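Local coordinates for R-imine reductase (PDB 3ZGY), which catalyses the R-selective, NADPH-dependent reduction of an imine substrate, at residues G112-A115 / Q116-R120; A189-V192 / M193-I197. All coordinates share one frame; numbering follows the deposited sequence.

Contact 1: residues G112-A115 / Q116-R120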
loop_
_atom_site.group_PDB
_atom_site.type_symbol
_atom_site.label_atom_id
_atom_site.label_comp_id
_atom_site.label_asym_id
_atom_site.label_seq_id
_atom_site.Cartn_x
_atom_site.Cartn_y
_atom_site.Cartn_z
ATOM N N GLY D 112 11.299 17.989 1.177
ATOM C CA GLY D 112 12.665 17.769 0.702
ATOM C C GLY D 112 13.316 16.550 1.328
ATOM O O GLY D 112 12.682 15.789 1.995
ATOM N N THR D 113 14.610 16.372 1.184
ATOM C CA THR D 113 15.228 15.229 1.793
ATOM C C THR D 113 15.678 15.549 3.187
ATOM O O THR D 113 15.836 16.716 3.558
ATOM C CB THR D 113 16.442 14.834 0.993
ATOM O OG1 THR D 113 17.298 15.984 0.879
ATOM C CG2 THR D 113 16.011 14.359 -0.402
ATOM N N SER D 114 15.951 14.492 3.934
ATOM C CA SER D 114 16.523 14.626 5.230
ATOM C C SER D 114 17.803 15.440 5.214
ATOM O O SER D 114 18.051 16.224 6.131
ATOM C CB SER D 114 16.770 13.270 5.831
ATOM O OG SER D 114 17.819 12.636 5.204
ATOM N N ALA D 115 18.616 15.315 4.171
ATOM C CA ALA D 115 19.884 16.055 4.150
ATOM C C ALA D 115 19.594 17.514 4.014
ATOM O O ALA D 115 20.323 18.356 4.574
ATOM C CB ALA D 115 20.787 15.584 3.024
ATOM N N GLN D 116 18.538 17.830 3.268
ATOM C CA GLN D 116 18.201 19.230 3.110
ATOM C C GLN D 116 17.688 19.812 4.441
ATOM O O GLN D 116 17.961 20.974 4.758
ATOM C CB GLN D 116 17.207 19.447 2.009
ATOM C CG GLN D 116 17.766 19.054 0.685
ATOM C CD GLN D 116 16.770 19.188 -0.449
ATOM O OE1 GLN D 116 17.074 19.792 -1.454
ATOM N NE2 GLN D 116 15.603 18.623 -0.299
ATOM N N ALA D 117 16.987 18.985 5.203
ATOM C CA ALA D 117 16.456 19.406 6.469
ATOM C C ALA D 117 17.590 19.613 7.472
ATOM O O ALA D 117 17.631 20.610 8.223
ATOM C CB ALA D 117 15.471 18.388 6.980
ATOM N N ARG D 118 18.524 18.682 7.479
ATOM C CA ARG D 118 19.608 18.800 8.416
ATOM C C ARG D 118 20.516 19.982 8.092
ATOM O O ARG D 118 20.994 20.623 9.001
ATOM C CB ARG D 118 20.346 17.501 8.505
ATOM C CG ARG D 118 19.455 16.409 9.092
ATOM C CD ARG D 118 20.123 15.033 9.111
ATOM N NE ARG D 118 19.302 14.078 9.843
ATOM C CZ ARG D 118 19.007 12.845 9.431
ATOM N NH1 ARG D 118 19.430 12.345 8.235
ATOM N NH2 ARG D 118 18.269 12.080 10.211
ATOM N N GLU D 119 20.658 20.337 6.829
ATOM C CA GLU D 119 21.418 21.533 6.434
ATOM C C GLU D 119 20.747 22.796 6.935
ATOM O O GLU D 119 21.404 23.670 7.519
ATOM C CB GLU D 119 21.557 21.639 4.928
ATOM C CG GLU D 119 22.506 22.732 4.422
ATOM C CD GLU D 119 21.866 24.114 4.312
ATOM O OE1 GLU D 119 20.685 24.226 3.887
ATOM O OE2 GLU D 119 22.544 25.107 4.703
ATOM N N ARG D 120 19.437 22.895 6.731
ATOM C CA ARG D 120 18.733 24.088 7.178
ATOM C C ARG D 120 18.747 24.230 8.681
ATOM O O ARG D 120 18.919 25.324 9.184
ATOM C CB ARG D 120 17.282 24.101 6.704
ATOM C CG ARG D 120 17.119 24.451 5.249
ATOM C CD ARG D 120 17.340 25.905 4.971
ATOM N NE ARG D 120 18.709 26.191 4.593
ATOM C CZ ARG D 120 19.132 27.399 4.249
ATOM N NH1 ARG D 120 18.301 28.402 4.246
ATOM N NH2 ARG D 120 20.391 27.594 3.923
HETATM O O HOH W 1 20.674 13.086 5.565
#

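Contact 2: residues A189-V192 / M193-I197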
loop_
_atom_site.group_PDB
_atom_site.type_symbol
_atom_site.label_atom_id
_atom_site.label_comp_id
_atom_site.label_asym_id
_atom_site.label_seq_id
_atom_site.Cartn_x
_atom_site.Cartn_y
_atom_site.Cartn_z
ATOM N N ALA D 189 8.585 7.328 3.755
ATOM C CA ALA D 189 7.965 6.027 3.998
ATOM C C ALA D 189 6.521 6.018 3.523
ATOM O O ALA D 189 6.064 5.049 2.933
ATOM C CB ALA D 189 8.015 5.654 5.480
ATOM N N GLY D 190 5.809 7.109 3.801
ATOM C CA GLY D 190 4.416 7.241 3.426
ATOM C C GLY D 190 4.241 7.272 1.934
ATOM O O GLY D 190 3.389 6.577 1.410
ATOM N N LEU D 191 5.082 8.027 1.241
ATOM C CA LEU D 191 5.056 8.075 -0.217
ATOM C C LEU D 191 5.390 6.749 -0.900
ATOM O O LEU D 191 4.704 6.319 -1.821
ATOM C CB LEU D 191 6.027 9.115 -0.726
ATOM C CG LEU D 191 5.608 10.560 -0.414
ATOM C CD1 LEU D 191 6.828 11.436 -0.670
ATOM C CD2 LEU D 191 4.429 11.047 -1.230
ATOM N N VAL D 192 6.422 6.070 -0.453
ATOM C CA VAL D 192 6.765 4.815 -1.110
ATOM C C VAL D 192 5.645 3.782 -0.907
ATOM O O VAL D 192 5.427 2.942 -1.762
ATOM C CB VAL D 192 8.135 4.261 -0.661
ATOM C CG1 VAL D 192 8.043 3.579 0.677
ATOM C CG2 VAL D 192 8.619 3.242 -1.648
ATOM N N MET D 193 4.951 3.852 0.222
ATOM C CA MET D 193 3.846 2.934 0.501
ATOM C C MET D 193 2.690 3.294 -0.388
ATOM O O MET D 193 1.994 2.435 -0.891
ATOM C CB MET D 193 3.396 3.034 1.957
ATOM C CG MET D 193 2.124 2.295 2.283
ATOM S SD MET D 193 2.354 0.568 1.991
ATOM C CE MET D 193 3.249 0.058 3.458
ATOM N N MET D 194 2.519 4.580 -0.607
ATOM C CA MET D 194 1.403 5.035 -1.393
ATOM C C MET D 194 1.590 4.547 -2.822
ATOM O O MET D 194 0.682 3.953 -3.360
ATOM C CB MET D 194 1.277 6.583 -1.315
ATOM C CG MET D 194 0.259 7.151 -2.263
ATOM S SD MET D 194 0.421 8.893 -2.597
ATOM C CE MET D 194 1.883 8.965 -3.636
ATOM N N TRP D 195 2.725 4.865 -3.455
ATOM C CA TRP D 195 2.984 4.436 -4.820
ATOM C C TRP D 195 2.947 2.929 -4.907
ATOM O O TRP D 195 2.512 2.378 -5.886
ATOM C CB TRP D 195 4.336 4.945 -5.351
ATOM C CG TRP D 195 4.297 6.398 -5.588
ATOM C CD1 TRP D 195 3.320 7.059 -6.211
ATOM C CD2 TRP D 195 5.241 7.369 -5.185
ATOM N NE1 TRP D 195 3.585 8.380 -6.256
ATOM C CE2 TRP D 195 4.758 8.611 -5.610
ATOM C CE3 TRP D 195 6.461 7.317 -4.519
ATOM C CZ2 TRP D 195 5.446 9.819 -5.375
ATOM C CZ3 TRP D 195 7.165 8.494 -4.311
ATOM C CH2 TRP D 195 6.652 9.735 -4.735
ATOM N N SER D 196 3.389 2.263 -3.860
ATOM C CA SER D 196 3.375 0.839 -3.844
ATOM C C SER D 196 1.957 0.287 -4.003
ATOM O O SER D 196 1.744 -0.686 -4.746
ATOM C CB SER D 196 4.051 0.278 -2.587
ATOM O OG SER D 196 5.439 0.021 -2.801
ATOM N N ILE D 197 1.013 0.904 -3.306
ATOM C CA ILE D 197 -0.361 0.435 -3.271
ATOM C C ILE D 197 -1.049 0.747 -4.566
ATOM O O ILE D 197 -1.767 -0.077 -5.110
ATOM C CB ILE D 197 -1.133 1.061 -2.125
ATOM C CG1 ILE D 197 -0.706 0.442 -0.807
ATOM C CG2 ILE D 197 -2.630 0.862 -2.284
ATOM C CD1 ILE D 197 -1.173 1.283 0.378
#

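Contact 1: residues G112-A115 / Q116-R120
The Arg118 guanidinium reaches, on an extended chain, back toward the start of its helix and Ser114. A water at its edge, in plane, accepts from Arg118 NH1 at 3.0 Å and donates a hydrogen bond to Ser114 OG at 2.9 Å. Ser114 OG stands obliquely to the guanidinium, 3.4 Å from Arg118 NH1 and too badly angled to bond, and the water bridges the two. Each end has a stronger partner elsewhere: Ser114 OG is hydrogen-bonded to Glu265 of the second subunit, and Arg118 NH2 forms a salt bridge with Asp179. The second guanidinium, that of Arg120, has the carboxylate carbon of Glu119 at its edge and in plane; the shortest bond of this salt bridge runs from Arg120 NE to the syn side of Glu119 OE1, 2.9 Å long. Asp94 takes a second salt bridge from Arg120 NH2, and Trp123 makes a cation-pi contact with the group. Between these charged ends lies the first turn of helix 114-126, the crossover of a beta-alpha-beta unit joining strands 105-108 and 130-136 of the Rossmann-type domain. Thr113 is its N-cap. With OG1 held between its own backbone N and carbonyl carbon (chi1 55°), Thr113 accepts the Gln116 N-H at an OG1-to-N distance of 3.3 Å. Regular i to i+4 bonds follow, as from Ala117 N to Thr113 O (3.0 Å). Ahead of the cap, Gly112 O is hydrogen-bonded to Ser184 of helix 182-209.

Contact 2: residues A189-V192 / M193-I197
Leu191 and Trp195, one helical turn apart, meet with the leucine CB over the six-membered ring, 4.3 Å from its centroid and off-centre, a CH-pi contact. The same face of the indole carries Leu191 O and Met194 CE, both nearer the border of the indole than its middle. Met194 runs alongside Leu191, and its bend at chi3 (72°) turns CE toward both the leucine and the ring; Leu191 CD2 is 4.1 Å from Met194 CE.

The carbonyls of residues 189 to 192 all have donors one turn on. Leu191 O takes the Trp195 N-H at an O-to-N distance of 2.9 Å in a nearly straight bond (172° at the hydrogen). Gly190 O accepts from Met194 N at 3.0 Å, and Ala189 O from Met193 N at 3.2 Å. Val192 O has two donors: Ser196 N at 3.0 Å, and Ser196 OG, which folds back in a weak bond. This is the long helix 182-209 of the C-terminal domain, and the second subunit packs along it.

The indole N-H, Trp195 NE1, finds its acceptor there, in His255 ND1 of the second subunit, while Tyr296 of that subunit meets the ring as well. Replacing Trp195 by an alanine would take away the indole, and is likely to leave His255 ND1 of the second subunit without its donor and to open a gap beside Leu191 and Met194. The polarity of these four carbonyls is thus settled inside the helix, and the one indole N-H is paid for across the subunit interface.

Contact 1 and contact 2 are both local contacts within one helix, but on different helices and in different domains: residues 112-120 start a crossover helix of the nucleotide-binding domain, whereas 189-197 lie well inside the long helix of the C-terminal domain. Their centres are 20 Å apart and their nearest atoms about 8 Å, with no touch. Contact 1 is only partly buried and polar, with a side-chain cap, charged ends and a water; contact 2 is buried and largely apolar beyond its backbone bonds. Both reach the second subunit, and both come near Ser111, an NADP(+)-binding residue, although the cofactor is absent from this chain: Gly112 directly follows it, and the Leu191 and Ser111 side chains are about 7 Å apart.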